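Local coordinates for protein probable AP endonuclease (African swine fever virus, PDB 6KI3) that probably cleaves DNA on the 5' side of abasic sites with a zinc-dependent active site, and probably also removes mismatched 3' ends during viral DNA repair, at residues Phe7-Ser12 and Ala31-Phe36; Phe42-Ala47 and Ala291-Leu296; Val124-Ile129 and Ile164-Leu169. All coordinates share one frame; numbering follows the deposited sequence.

Contact 1: Phe7-Ser12 and Ala31-Phe36; sequences FGAFVS and ANYVAF. With nucleotides of chain C.
A chi1 of 156° turns the ring of Tyr33 away from its own backbone N and out from helix 25-39 to strand 6-10, while Val11, whose CG2 lies anti to the carbonyl carbon, sends that methyl to meet it. Both belong to a TIM barrel, helix 25-39 lying outside strand 6-10 of its parallel sheet. Val11 CG2 sits over one face of the tyrosine ring as a CH-pi contact, 3.6 Å from the centroid and 16° off the normal. At the far end of the ring, the amide of Ala9 donates to the phenol: Ala9 N to Tyr33 OH is 3.0 Å, with a bent N-H...O angle of 140°. The same hydroxyl is hydrogen-bonded to Ser46 O of the adjacent strand, so a buried polar atom is satisfied by two neighbouring strands. Gly8 CA, with no side chain, lies 3.1 Å from Tyr33 OH near the ring plane. On the DNA side, Phe10 points away from the helix and lays one ring face against the abasic-site analogue, 3DR1 of chain C, whose C1' is 3.5 Å from Phe10 CG.

Contact 2: Phe42-Ala47 and Ala291-Leu296; sequences FPFKSA and AEFTTL
An aromatic cluster of Phe42, Phe44 and Phe293 joins the loop entering strand 46-49 to the C-terminal helix 282-300 of the TIM barrel. Phe293 is the central member, touched by both of the others. The edge of Phe44 meets its face: Phe44 CE1 stands over the centre of the Phe293 ring and comes to 3.6 Å from Phe293 CZ. The centroids of this edge-to-face pair are 4.9 Å apart and the planes are inclined at 58°. Phe42 meets Phe293 differently, obliquely, with planes at 43°. Here Phe293 CD1 lies over one face of Phe42, toward its rim, with Phe42 CE1 to Phe293 CD1 at 3.7 Å. The first torsion of Phe42, -161°, swings its ring to the side opposite the backbone N and onto the helix, where Phe42 CD2 also lies 3.4 Å from the backbone Phe293 O. One turn on, Leu296 adds an aliphatic flank, its CB 4.2 Å from Phe42 CE2. The cluster is continued on neighbouring elements: Tyr33 of helix 25-39 stacks on Phe44, while Phe7 and Ala9 of strand 6-10 and Leu275 of strand 272-275 pack against its other members. Two segments far apart in sequence but adjacent around the barrel are thus joined mainly by ring packing, as is typical of the hydrophobic layer between the strands and the outer helices of a TIM barrel, here where its last helix meets its beginning.

Contact 3: Val124-Ile129 and Ile164-Leu169; sequences VEPELI and IKELFL
Pro126 lays its ring beside the extended side chain of Glu166, the two crossing at about a right angle, and Pro126 CG comes to 3.4 Å from Glu166 OE1. The carboxylate gets there because Glu166 is stretched out from its first bond onward (chi1 177°, with the remaining chain also extended), carrying the acid from helix 161-174 to the first turn of helix 126-134. Both helices lie on the outside of the TIM barrel, and strand 143-147 comes between them in the chain. Their backbones come close at this point, with the CA atoms of Pro126 and Leu167 5.3 Å apart. Deeper in, one methyl of Leu167 serves two partners: Leu167 CD1 lies 3.6 Å from Ile129 CG2 and 4.1 Å from Pro126 CB. Tyr156 and Tyr158, from the loop leading to helix 161-174, also pack on Pro126, and Tyr158 touches Leu167 as well. Pro126 meets the acid through its ring carbons, and Glu166 OE1 finds its polar partner in Tyr156 OH. The helices are therefore joined by aliphatic packing within, while the exposed carboxylate at the border is held by that tyrosine hydroxyl.

How the contacts relate
Contacts 1 and 2 are neighbours, their centres 9 Å apart, and they rest on neighbouring parallel strands, 6-10 and 46-49. Tyr33 joins the two contacts, and between the strands Lys45 N lies 3.0 Å from Phe7 O, a probable hydrogen bond. Contact 3 lies across the barrel, with its centre 33 Å from each of the others, and in sequence it is nested within the long loop closed by contact 2. The zinc site falls between the two regions: the side chain of Ala9 in contact 1 is about 7 Å from that of the zinc ligand Glu276, and the side chain of Ile129 in contact 3 is about 9 Å from that of His120. Contact 1 alone touches the bound DNA directly.

Contact 1: Phe7-Ser12 and Ala31-Phe36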
ATOM      1  N   PHE A   7      -3.284  -5.279  -9.830  1.00 29.52           N
ATOM      2  CA  PHE A   7      -2.988  -3.859  -9.948  1.00 30.07           C
ATOM      3  C   PHE A   7      -4.230  -3.022  -9.676  1.00 30.31           C
ATOM      4  O   PHE A   7      -5.337  -3.375 -10.093  1.00 30.48           O
ATOM      5  CB  PHE A   7      -2.430  -3.534 -11.334  1.00 32.37           C
ATOM      6  CG  PHE A   7      -1.041  -4.051 -11.559  1.00 32.36           C
ATOM      7  CD1 PHE A   7       0.058  -3.315 -11.152  1.00 33.00           C
ATOM      8  CD2 PHE A   7      -0.834  -5.277 -12.169  1.00 32.69           C
ATOM      9  CE1 PHE A   7       1.339  -3.788 -11.350  1.00 33.82           C
ATOM     10  CE2 PHE A   7       0.446  -5.756 -12.370  1.00 35.07           C
ATOM     11  CZ  PHE A   7       1.534  -5.011 -11.962  1.00 38.10           C
ATOM     12  N   GLY A   8      -4.032  -1.914  -8.978  1.00 27.06           N
ATOM     13  CA  GLY A   8      -5.125  -1.022  -8.672  1.00 27.33           C
ATOM     14  C   GLY A   8      -4.616   0.313  -8.185  1.00 25.47           C
ATOM     15  O   GLY A   8      -3.446   0.653  -8.367  1.00 23.59           O
ATOM     16  N   ALA A   9      -5.508   1.071  -7.552  1.00 24.35           N
ATOM     17  CA  ALA A   9      -5.153   2.394  -7.067  1.00 23.37           C
ATOM     18  C   ALA A   9      -5.941   2.703  -5.802  1.00 22.20           C
ATOM     19  O   ALA A   9      -6.922   2.031  -5.474  1.00 23.04           O
ATOM     20  CB  ALA A   9      -5.400   3.466  -8.134  1.00 21.80           C
ATOM     21  N   PHE A  10      -5.489   3.729  -5.087  1.00 22.26           N
ATOM     22  CA  PHE A  10      -6.236   4.234  -3.944  1.00 22.27           C
ATOM     23  C   PHE A  10      -7.493   4.946  -4.427  1.00 22.09           C
ATOM     24  O   PHE A  10      -7.444   5.745  -5.368  1.00 21.83           O
ATOM     25  CB  PHE A  10      -5.370   5.181  -3.115  1.00 21.88           C
ATOM     26  CG  PHE A  10      -6.155   6.064  -2.186  1.00 22.67           C
ATOM     27  CD1 PHE A  10      -6.722   5.548  -1.031  1.00 24.85           C
ATOM     28  CD2 PHE A  10      -6.322   7.410  -2.465  1.00 24.00           C
ATOM     29  CE1 PHE A  10      -7.445   6.359  -0.175  1.00 24.99           C
ATOM     30  CE2 PHE A  10      -7.043   8.226  -1.612  1.00 25.86           C
ATOM     31  CZ  PHE A  10      -7.605   7.700  -0.466  1.00 26.72           C
ATOM     32  N   VAL A  11      -8.619   4.653  -3.787  1.00 20.86           N
ATOM     33  CA  VAL A  11      -9.914   5.197  -4.175  1.00 24.04           C
ATOM     34  C   VAL A  11     -10.337   6.193  -3.104  1.00 28.08           C
ATOM     35  O   VAL A  11     -10.691   5.805  -1.984  1.00 25.69           O
ATOM     36  CB  VAL A  11     -10.965   4.094  -4.353  1.00 23.94           C
ATOM     37  CG1 VAL A  11     -12.298   4.691  -4.774  1.00 26.14           C
ATOM     38  CG2 VAL A  11     -10.485   3.071  -5.367  1.00 19.40           C
ATOM     39  N   SER A  12     -10.304   7.478  -3.442  1.00 26.39           N
ATOM     40  CA  SER A  12     -10.733   8.504  -2.505  1.00 28.97           C
ATOM     41  C   SER A  12     -12.244   8.690  -2.574  1.00 30.33           C
ATOM     42  O   SER A  12     -12.863   8.551  -3.633  1.00 29.83           O
ATOM     43  CB  SER A  12     -10.031   9.831  -2.795  1.00 29.26           C
ATOM     44  OG  SER A  12     -10.675  10.524  -3.848  1.00 35.38           O
ATOM     45  N   ALA A  31     -17.442   1.290  -7.151  1.00 27.48           N
ATOM     46  CA  ALA A  31     -18.205   0.988  -8.359  1.00 30.51           C
ATOM     47  C   ALA A  31     -17.793   1.901  -9.508  1.00 29.65           C
ATOM     48  O   ALA A  31     -17.565   1.441 -10.632  1.00 27.47           O
ATOM     49  CB  ALA A  31     -19.702   1.113  -8.078  1.00 28.69           C
ATOM     50  N   ASN A  32     -17.691   3.205  -9.242  1.00 30.43           N
ATOM     51  CA  ASN A  32     -17.233   4.132 -10.272  1.00 33.97           C
ATOM     52  C   ASN A  32     -15.777   3.871 -10.634  1.00 35.78           C
ATOM     53  O   ASN A  32     -15.383   4.012 -11.798  1.00 35.73           O
ATOM     54  CB  ASN A  32     -17.423   5.573  -9.800  1.00 31.46           C
ATOM     55  CG  ASN A  32     -18.867   5.893  -9.475  1.00 31.38           C
ATOM     56  OD1 ASN A  32     -19.784   5.227  -9.954  1.00 34.01           O
ATOM     57  ND2 ASN A  32     -19.078   6.916  -8.656  1.00 31.11           N
ATOM     58  N   TYR A  33     -14.965   3.484  -9.647  1.00 34.07           N
ATOM     59  CA  TYR A  33     -13.559   3.186  -9.900  1.00 30.58           C
ATOM     60  C   TYR A  33     -13.395   1.923 -10.737  1.00 32.35           C
ATOM     61  O   TYR A  33     -12.448   1.823 -11.526  1.00 35.06           O
ATOM     62  CB  TYR A  33     -12.821   3.073  -8.565  1.00 29.41           C
ATOM     63  CG  TYR A  33     -11.561   2.237  -8.573  1.00 26.13           C
ATOM     64  CD1 TYR A  33     -10.334   2.794  -8.911  1.00 27.41           C
ATOM     65  CD2 TYR A  33     -11.593   0.898  -8.204  1.00 23.92           C
ATOM     66  CE1 TYR A  33      -9.179   2.034  -8.903  1.00 27.42           C
ATOM     67  CE2 TYR A  33     -10.448   0.131  -8.196  1.00 24.04           C
ATOM     68  CZ  TYR A  33      -9.244   0.703  -8.542  1.00 26.81           C
ATOM     69  OH  TYR A  33      -8.104  -0.064  -8.532  1.00 27.19           O
ATOM     70  N   VAL A  34     -14.301   0.955 -10.585  1.00 30.67           N
ATOM     71  CA  VAL A  34     -14.264  -0.233 -11.433  1.00 30.42           C
ATOM     72  C   VAL A  34     -14.743   0.102 -12.839  1.00 34.79           C
ATOM     73  O   VAL A  34     -14.206  -0.405 -13.832  1.00 36.68           O
ATOM     74  CB  VAL A  34     -15.092  -1.364 -10.795  1.00 30.73           C
ATOM     75  CG1 VAL A  34     -15.414  -2.445 -11.818  1.00 31.20           C
ATOM     76  CG2 VAL A  34     -14.342  -1.960  -9.615  1.00 29.21           C
ATOM     77  N   ALA A  35     -15.753   0.970 -12.950  1.00 33.51           N
ATOM     78  CA  ALA A  35     -16.207   1.414 -14.264  1.00 36.81           C
ATOM     79  C   ALA A  35     -15.093   2.136 -15.012  1.00 41.85           C
ATOM     80  O   ALA A  35     -14.894   1.916 -16.212  1.00 40.63           O
ATOM     81  CB  ALA A  35     -17.431   2.316 -14.120  1.00 34.78           C
ATOM     82  N   PHE A  36     -14.353   3.002 -14.313  1.00 41.33           N
ATOM     83  CA  PHE A  36     -13.223   3.686 -14.930  1.00 41.12           C
ATOM     84  C   PHE A  36     -12.178   2.699 -15.434  1.00 42.16           C
ATOM     85  O   PHE A  36     -11.508   2.965 -16.438  1.00 40.99           O
ATOM     86  CB  PHE A  36     -12.605   4.665 -13.930  1.00 39.55           C
ATOM     87  CG  PHE A  36     -11.331   5.303 -14.406  1.00 39.27           C
ATOM     88  CD1 PHE A  36     -11.361   6.373 -15.284  1.00 42.55           C
ATOM     89  CD2 PHE A  36     -10.103   4.840 -13.962  1.00 39.10           C
ATOM     90  CE1 PHE A  36     -10.189   6.962 -15.718  1.00 45.65           C
ATOM     91  CE2 PHE A  36      -8.930   5.425 -14.392  1.00 43.90           C
ATOM     92  CZ  PHE A  36      -8.974   6.488 -15.269  1.00 43.07           C
TER
ATOM     93  O5' 3DR C   1       0.251   7.611   1.187  1.00 33.08           O
ATOM     94  P   3DR C   1       1.528   7.244   2.093  1.00 26.94           P
ATOM     95  OP1 3DR C   1       0.928   6.592   3.315  1.00 29.09           O
ATOM     96  OP2 3DR C   1       2.323   6.315   1.211  1.00 28.08           O
ATOM     97  OP3 3DR C   1       2.185   8.574   2.371  1.00 30.61           O
ATOM     98  C2' 3DR C   1      -4.086   7.762   0.397  1.00 25.79           C
ATOM     99  C5' 3DR C   1      -0.943   8.131   1.766  1.00 27.94           C
ATOM    100  C4' 3DR C   1      -1.844   8.620   0.640  1.00 28.69           C
ATOM    101  O4' 3DR C   1      -1.856   7.645  -0.404  1.00 30.08           O
ATOM    102  C1' 3DR C   1      -3.193   7.264  -0.731  1.00 26.98           C
ATOM    103  C3' 3DR C   1      -3.276   8.831   1.101  1.00 27.44           C
ATOM    104  O3' 3DR C   1      -3.724  10.112   0.656  1.00 31.46           O
ATOM    105  P    DG C   3     -11.178   9.859   1.542  1.00 32.20           P
ATOM    106  OP1  DG C   3     -11.261   8.408   1.268  1.00 31.81           O
ATOM    107  OP2  DG C   3     -11.378  10.825   0.438  1.00 35.68           O
ATOM    108  O5'  DG C   3     -12.213  10.199   2.705  1.00 31.16           O
ATOM    109  C5'  DG C   3     -11.993   9.675   4.004  1.00 33.14           C
ATOM    110  C4'  DG C   3     -12.931  10.311   5.010  1.00 34.31           C
ATOM    111  O4'  DG C   3     -12.409  11.603   5.422  1.00 35.99           O
ATOM    112  C3'  DG C   3     -14.349  10.568   4.502  1.00 34.29           C
ATOM    113  O3'  DG C   3     -15.269  10.268   5.535  1.00 38.35           O
ATOM    114  C2'  DG C   3     -14.329  12.063   4.183  1.00 32.33           C
ATOM    115  C1'  DG C   3     -13.408  12.585   5.269  1.00 32.50           C
ATOM    116  N9   DG C   3     -12.761  13.849   4.931  1.00 35.55           N
ATOM    117  C8   DG C   3     -12.288  14.233   3.699  1.00 33.22           C
ATOM    118  N7   DG C   3     -11.752  15.421   3.696  1.00 35.58           N
ATOM    119  C5   DG C   3     -11.873  15.852   5.012  1.00 36.30           C
ATOM    120  C6   DG C   3     -11.468  17.067   5.615  1.00 38.22           C
ATOM    121  O6   DG C   3     -10.904  18.034   5.087  1.00 36.82           O
ATOM    122  N1   DG C   3     -11.781  17.097   6.973  1.00 39.76           N
ATOM    123  C2   DG C   3     -12.406  16.083   7.659  1.00 38.48           C
ATOM    124  N2   DG C   3     -12.623  16.295   8.966  1.00 37.77           N
ATOM    125  N3   DG C   3     -12.790  14.940   7.106  1.00 36.14           N
ATOM    126  C4   DG C   3     -12.492  14.894   5.784  1.00 35.54           C
TER

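Contact 2: Phe42-Ala47 and Ala291-Leu296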
ATOM      1  N   PHE A  42      -8.142  -1.491 -18.586  1.00 48.41           N
ATOM      2  CA  PHE A  42      -7.290  -2.090 -17.559  1.00 44.45           C
ATOM      3  C   PHE A  42      -8.202  -2.580 -16.444  1.00 41.15           C
ATOM      4  O   PHE A  42      -8.563  -1.809 -15.539  1.00 39.53           O
ATOM      5  CB  PHE A  42      -6.258  -1.091 -17.039  1.00 40.98           C
ATOM      6  CG  PHE A  42      -5.086  -1.728 -16.346  1.00 42.54           C
ATOM      7  CD1 PHE A  42      -5.149  -2.053 -15.001  1.00 40.25           C
ATOM      8  CD2 PHE A  42      -3.914  -1.989 -17.039  1.00 42.89           C
ATOM      9  CE1 PHE A  42      -4.070  -2.635 -14.363  1.00 40.98           C
ATOM     10  CE2 PHE A  42      -2.831  -2.570 -16.406  1.00 42.85           C
ATOM     11  CZ  PHE A  42      -2.910  -2.894 -15.066  1.00 43.77           C
ATOM     12  N   PRO A  43      -8.617  -3.847 -16.475  1.00 40.46           N
ATOM     13  CA  PRO A  43      -9.495  -4.357 -15.413  1.00 39.91           C
ATOM     14  C   PRO A  43      -8.803  -4.371 -14.061  1.00 37.80           C
ATOM     15  O   PRO A  43      -7.916  -5.195 -13.816  1.00 40.80           O
ATOM     16  CB  PRO A  43      -9.838  -5.774 -15.891  1.00 38.94           C
ATOM     17  N   PHE A  44      -9.200  -3.453 -13.182  1.00 33.55           N
ATOM     18  CA  PHE A  44      -8.584  -3.355 -11.865  1.00 35.08           C
ATOM     19  C   PHE A  44      -8.818  -4.629 -11.066  1.00 28.98           C
ATOM     20  O   PHE A  44      -9.953  -5.096 -10.934  1.00 33.87           O
ATOM     21  CB  PHE A  44      -9.145  -2.150 -11.108  1.00 32.00           C
ATOM     22  CG  PHE A  44      -8.774  -0.826 -11.712  1.00 31.30           C
ATOM     23  CD1 PHE A  44      -7.514  -0.621 -12.249  1.00 33.62           C
ATOM     24  CD2 PHE A  44      -9.689   0.213 -11.746  1.00 29.03           C
ATOM     25  CE1 PHE A  44      -7.172   0.599 -12.804  1.00 31.69           C
ATOM     26  CE2 PHE A  44      -9.353   1.435 -12.297  1.00 31.17           C
ATOM     27  CZ  PHE A  44      -8.094   1.627 -12.828  1.00 32.54           C
ATOM     28  N   LYS A  45      -7.734  -5.194 -10.539  1.00 28.00           N
ATOM     29  CA  LYS A  45      -7.809  -6.370  -9.688  1.00 28.40           C
ATOM     30  C   LYS A  45      -7.664  -6.043  -8.208  1.00 30.68           C
ATOM     31  O   LYS A  45      -7.953  -6.903  -7.369  1.00 30.52           O
ATOM     32  CB  LYS A  45      -6.734  -7.388 -10.093  1.00 27.43           C
ATOM     33  N   SER A  46      -7.230  -4.830  -7.870  1.00 29.05           N
ATOM     34  CA  SER A  46      -7.052  -4.431  -6.482  1.00 28.85           C
ATOM     35  C   SER A  46      -7.520  -2.992  -6.303  1.00 24.82           C
ATOM     36  O   SER A  46      -7.831  -2.288  -7.268  1.00 27.09           O
ATOM     37  CB  SER A  46      -5.590  -4.579  -6.035  1.00 27.71           C
ATOM     38  OG  SER A  46      -4.742  -3.685  -6.734  1.00 27.75           O
ATOM     39  N   ALA A  47      -7.571  -2.566  -5.044  1.00 24.20           N
ATOM     40  CA  ALA A  47      -7.951  -1.209  -4.673  1.00 24.46           C
ATOM     41  C   ALA A  47      -7.562  -0.989  -3.219  1.00 23.45           C
ATOM     42  O   ALA A  47      -7.333  -1.942  -2.470  1.00 23.27           O
ATOM     43  CB  ALA A  47      -9.450  -0.960  -4.873  1.00 19.30           C
ATOM     44  N   ALA A 291      -2.621   7.376 -18.076  1.00 42.65           N
ATOM     45  CA  ALA A 291      -1.248   7.309 -18.565  1.00 41.69           C
ATOM     46  C   ALA A 291      -0.458   6.228 -17.839  1.00 41.58           C
ATOM     47  O   ALA A 291       0.325   5.499 -18.460  1.00 41.35           O
ATOM     48  CB  ALA A 291      -0.570   8.669 -18.408  1.00 37.84           C
ATOM     49  N   GLU A 292      -0.660   6.099 -16.525  1.00 39.89           N
ATOM     50  CA  GLU A 292       0.129   5.152 -15.746  1.00 38.73           C
ATOM     51  C   GLU A 292      -0.291   3.712 -16.015  1.00 41.79           C
ATOM     52  O   GLU A 292       0.554   2.810 -16.044  1.00 41.96           O
ATOM     53  CB  GLU A 292       0.014   5.473 -14.256  1.00 37.18           C
ATOM     54  CG  GLU A 292       0.648   6.793 -13.856  1.00 38.51           C
ATOM     55  CD  GLU A 292       0.545   7.061 -12.368  1.00 37.48           C
ATOM     56  OE1 GLU A 292      -0.320   7.867 -11.966  1.00 38.40           O
ATOM     57  OE2 GLU A 292       1.329   6.467 -11.598  1.00 38.27           O
ATOM     58  N   PHE A 293      -1.589   3.470 -16.215  1.00 39.22           N
ATOM     59  CA  PHE A 293      -2.054   2.098 -16.388  1.00 41.55           C
ATOM     60  C   PHE A 293      -1.880   1.601 -17.818  1.00 41.98           C
ATOM     61  O   PHE A 293      -1.732   0.393 -18.032  1.00 43.31           O
ATOM     62  CB  PHE A 293      -3.513   1.973 -15.945  1.00 40.38           C
ATOM     63  CG  PHE A 293      -3.689   1.966 -14.451  1.00 37.73           C
ATOM     64  CD1 PHE A 293      -3.254   0.888 -13.697  1.00 39.61           C
ATOM     65  CD2 PHE A 293      -4.285   3.033 -13.802  1.00 34.02           C
ATOM     66  CE1 PHE A 293      -3.410   0.876 -12.323  1.00 32.48           C
ATOM     67  CE2 PHE A 293      -4.444   3.027 -12.429  1.00 33.43           C
ATOM     68  CZ  PHE A 293      -4.006   1.947 -11.689  1.00 28.84           C
ATOM     69  N   THR A 294      -1.894   2.500 -18.805  1.00 40.81           N
ATOM     70  CA  THR A 294      -1.535   2.093 -20.161  1.00 45.04           C
ATOM     71  C   THR A 294      -0.053   1.751 -20.250  1.00 46.32           C
ATOM     72  O   THR A 294       0.329   0.791 -20.929  1.00 46.46           O
ATOM     73  CB  THR A 294      -1.894   3.189 -21.164  1.00 44.50           C
ATOM     74  OG1 THR A 294      -1.409   4.453 -20.694  1.00 51.12           O
ATOM     75  CG2 THR A 294      -3.404   3.263 -21.362  1.00 46.51           C
ATOM     76  N   THR A 295       0.795   2.526 -19.569  1.00 45.43           N
ATOM     77  CA  THR A 295       2.211   2.180 -19.487  1.00 45.22           C
ATOM     78  C   THR A 295       2.407   0.870 -18.735  1.00 45.61           C
ATOM     79  O   THR A 295       3.241   0.042 -19.120  1.00 44.35           O
ATOM     80  CB  THR A 295       2.992   3.310 -18.813  1.00 43.11           C
ATOM     81  OG1 THR A 295       2.832   4.518 -19.567  1.00 46.75           O
ATOM     82  CG2 THR A 295       4.473   2.965 -18.729  1.00 43.76           C
ATOM     83  N   LEU A 296       1.645   0.665 -17.657  1.00 44.82           N
ATOM     84  CA  LEU A 296       1.681  -0.617 -16.962  1.00 46.46           C
ATOM     85  C   LEU A 296       1.226  -1.747 -17.876  1.00 46.53           C
ATOM     86  O   LEU A 296       1.829  -2.826 -17.886  1.00 45.24           O
ATOM     87  CB  LEU A 296       0.813  -0.560 -15.705  1.00 41.97           C
ATOM     88  CG  LEU A 296       1.486  -0.058 -14.427  1.00 41.96           C
ATOM     89  CD1 LEU A 296       0.454   0.166 -13.335  1.00 38.52           C
ATOM     90  CD2 LEU A 296       2.548  -1.044 -13.966  1.00 39.33           C
TER

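Contact 3: Val124-Ile129 and Ile164-Leu169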
ATOM      1  N   VAL A 124      11.545   3.821  14.993  1.00 45.40           N
ATOM      2  CA  VAL A 124      11.947   3.318  16.300  1.00 46.44           C
ATOM      3  C   VAL A 124      12.630   1.967  16.139  1.00 49.23           C
ATOM      4  O   VAL A 124      12.737   1.439  15.026  1.00 46.08           O
ATOM      5  CB  VAL A 124      10.741   3.217  17.253  1.00 47.33           C
ATOM      6  CG1 VAL A 124      10.119   4.589  17.474  1.00 43.05           C
ATOM      7  CG2 VAL A 124       9.711   2.242  16.706  1.00 45.35           C
ATOM      8  N   GLU A 125      13.092   1.403  17.252  1.00 51.31           N
ATOM      9  CA  GLU A 125      13.792   0.130  17.216  1.00 50.24           C
ATOM     10  C   GLU A 125      12.814  -1.010  16.927  1.00 46.27           C
ATOM     11  O   GLU A 125      11.627  -0.918  17.250  1.00 47.20           O
ATOM     12  CB  GLU A 125      14.506  -0.119  18.542  1.00 51.55           C
ATOM     13  N   PRO A 126      13.292  -2.098  16.314  1.00 47.00           N
ATOM     14  CA  PRO A 126      12.392  -3.227  16.030  1.00 48.22           C
ATOM     15  C   PRO A 126      11.817  -3.866  17.278  1.00 48.94           C
ATOM     16  O   PRO A 126      10.736  -4.464  17.215  1.00 48.50           O
ATOM     17  CB  PRO A 126      13.289  -4.207  15.257  1.00 47.27           C
ATOM     18  CG  PRO A 126      14.426  -3.376  14.749  1.00 44.60           C
ATOM     19  CD  PRO A 126      14.647  -2.328  15.791  1.00 45.06           C
ATOM     20  N   GLU A 127      12.510  -3.762  18.416  1.00 50.98           N
ATOM     21  CA  GLU A 127      11.974  -4.297  19.662  1.00 49.51           C
ATOM     22  C   GLU A 127      10.694  -3.573  20.060  1.00 47.86           C
ATOM     23  O   GLU A 127       9.691  -4.206  20.411  1.00 50.23           O
ATOM     24  CB  GLU A 127      13.022  -4.194  20.770  1.00 52.65           C
ATOM     25  N   LEU A 128      10.708  -2.240  20.003  1.00 46.61           N
ATOM     26  CA  LEU A 128       9.502  -1.476  20.305  1.00 49.41           C
ATOM     27  C   LEU A 128       8.415  -1.712  19.265  1.00 51.63           C
ATOM     28  O   LEU A 128       7.224  -1.615  19.585  1.00 51.29           O
ATOM     29  CB  LEU A 128       9.834   0.013  20.404  1.00 47.06           C
ATOM     30  N   ILE A 129       8.800  -2.023  18.024  1.00 50.14           N
ATOM     31  CA  ILE A 129       7.813  -2.317  16.986  1.00 48.66           C
ATOM     32  C   ILE A 129       7.050  -3.589  17.328  1.00 49.42           C
ATOM     33  O   ILE A 129       5.813  -3.603  17.362  1.00 48.84           O
ATOM     34  CB  ILE A 129       8.495  -2.430  15.611  1.00 44.07           C
ATOM     35  CG1 ILE A 129       9.029  -1.072  15.155  1.00 44.69           C
ATOM     36  CG2 ILE A 129       7.523  -2.993  14.584  1.00 42.90           C
ATOM     37  CD1 ILE A 129       7.962  -0.153  14.601  1.00 44.78           C
ATOM     38  N   ILE A 164      15.104  -4.458   7.205  1.00 37.16           N
ATOM     39  CA  ILE A 164      13.869  -5.208   6.998  1.00 38.91           C
ATOM     40  C   ILE A 164      14.017  -6.635   7.515  1.00 41.12           C
ATOM     41  O   ILE A 164      13.118  -7.163   8.181  1.00 39.82           O
ATOM     42  CB  ILE A 164      13.465  -5.181   5.513  1.00 36.84           C
ATOM     43  CG1 ILE A 164      13.153  -3.750   5.068  1.00 34.98           C
ATOM     44  CG2 ILE A 164      12.267  -6.086   5.268  1.00 32.59           C
ATOM     45  CD1 ILE A 164      12.640  -3.652   3.647  1.00 29.95           C
ATOM     46  N   LYS A 165      15.151  -7.278   7.224  1.00 39.89           N
ATOM     47  CA  LYS A 165      15.367  -8.644   7.693  1.00 37.61           C
ATOM     48  C   LYS A 165      15.437  -8.703   9.214  1.00 39.41           C
ATOM     49  O   LYS A 165      14.931  -9.648   9.830  1.00 40.29           O
ATOM     50  CB  LYS A 165      16.641  -9.220   7.076  1.00 37.02           C
ATOM     51  N   GLU A 166      16.023  -7.703   9.822  1.00 37.93           N
ATOM     52  CA  GLU A 166      16.115  -7.672  11.248  1.00 39.66           C
ATOM     53  C   GLU A 166      14.744  -7.597  11.882  1.00 44.14           C
ATOM     54  O   GLU A 166      14.455  -8.352  12.781  1.00 47.68           O
ATOM     55  CB  GLU A 166      16.986  -6.500  11.698  1.00 38.52           C
ATOM     56  CG  GLU A 166      17.096  -6.332  13.198  1.00 41.30           C
ATOM     57  CD  GLU A 166      17.707  -5.028  13.678  1.00 46.36           C
ATOM     58  OE1 GLU A 166      17.545  -4.776  14.860  1.00 49.01           O
ATOM     59  OE2 GLU A 166      18.322  -4.253  12.930  1.00 44.75           O
ATOM     60  N   LEU A 167      13.872  -6.749  11.354  1.00 41.91           N
ATOM     61  CA  LEU A 167      12.544  -6.558  11.928  1.00 39.31           C
ATOM     62  C   LEU A 167      11.714  -7.832  11.843  1.00 43.17           C
ATOM     63  O   LEU A 167      11.176  -8.305  12.851  1.00 45.26           O
ATOM     64  CB  LEU A 167      11.828  -5.407  11.221  1.00 42.87           C
ATOM     65  CG  LEU A 167      10.324  -5.306  11.486  1.00 42.58           C
ATOM     66  CD1 LEU A 167      10.054  -5.011  12.954  1.00 39.79           C
ATOM     67  CD2 LEU A 167       9.683  -4.255  10.593  1.00 41.73           C
ATOM     68  N   PHE A 168      11.595  -8.404  10.644  1.00 42.10           N
ATOM     69  CA  PHE A 168      10.700  -9.538  10.457  1.00 42.51           C
ATOM     70  C   PHE A 168      11.215 -10.811  11.113  1.00 45.39           C
ATOM     71  O   PHE A 168      10.415 -11.708  11.397  1.00 45.62           O
ATOM     72  CB  PHE A 168      10.450  -9.766   8.965  1.00 42.24           C
ATOM     73  CG  PHE A 168       9.310  -8.956   8.418  1.00 42.27           C
ATOM     74  CD1 PHE A 168       9.498  -7.641   8.023  1.00 37.68           C
ATOM     75  CD2 PHE A 168       8.044  -9.507   8.310  1.00 40.57           C
ATOM     76  CE1 PHE A 168       8.447  -6.894   7.525  1.00 38.35           C
ATOM     77  CE2 PHE A 168       6.989  -8.766   7.813  1.00 39.36           C
ATOM     78  CZ  PHE A 168       7.190  -7.458   7.420  1.00 40.09           C
ATOM     79  N   LEU A 169      12.525 -10.923  11.354  1.00 47.68           N
ATOM     80  CA  LEU A 169      13.024 -12.075  12.098  1.00 48.34           C
ATOM     81  C   LEU A 169      12.648 -11.974  13.568  1.00 48.66           C
ATOM     82  O   LEU A 169      12.262 -12.971  14.189  1.00 49.10           O
ATOM     83  CB  LEU A 169      14.536 -12.206  11.933  1.00 48.80           C
ATOM     84  CG  LEU A 169      15.131 -13.487  12.526  1.00 51.09           C
ATOM     85  CD1 LEU A 169      15.863 -14.291  11.463  1.00 52.20           C
ATOM     86  CD2 LEU A 169      16.052 -13.162  13.691  1.00 49.69           C
TER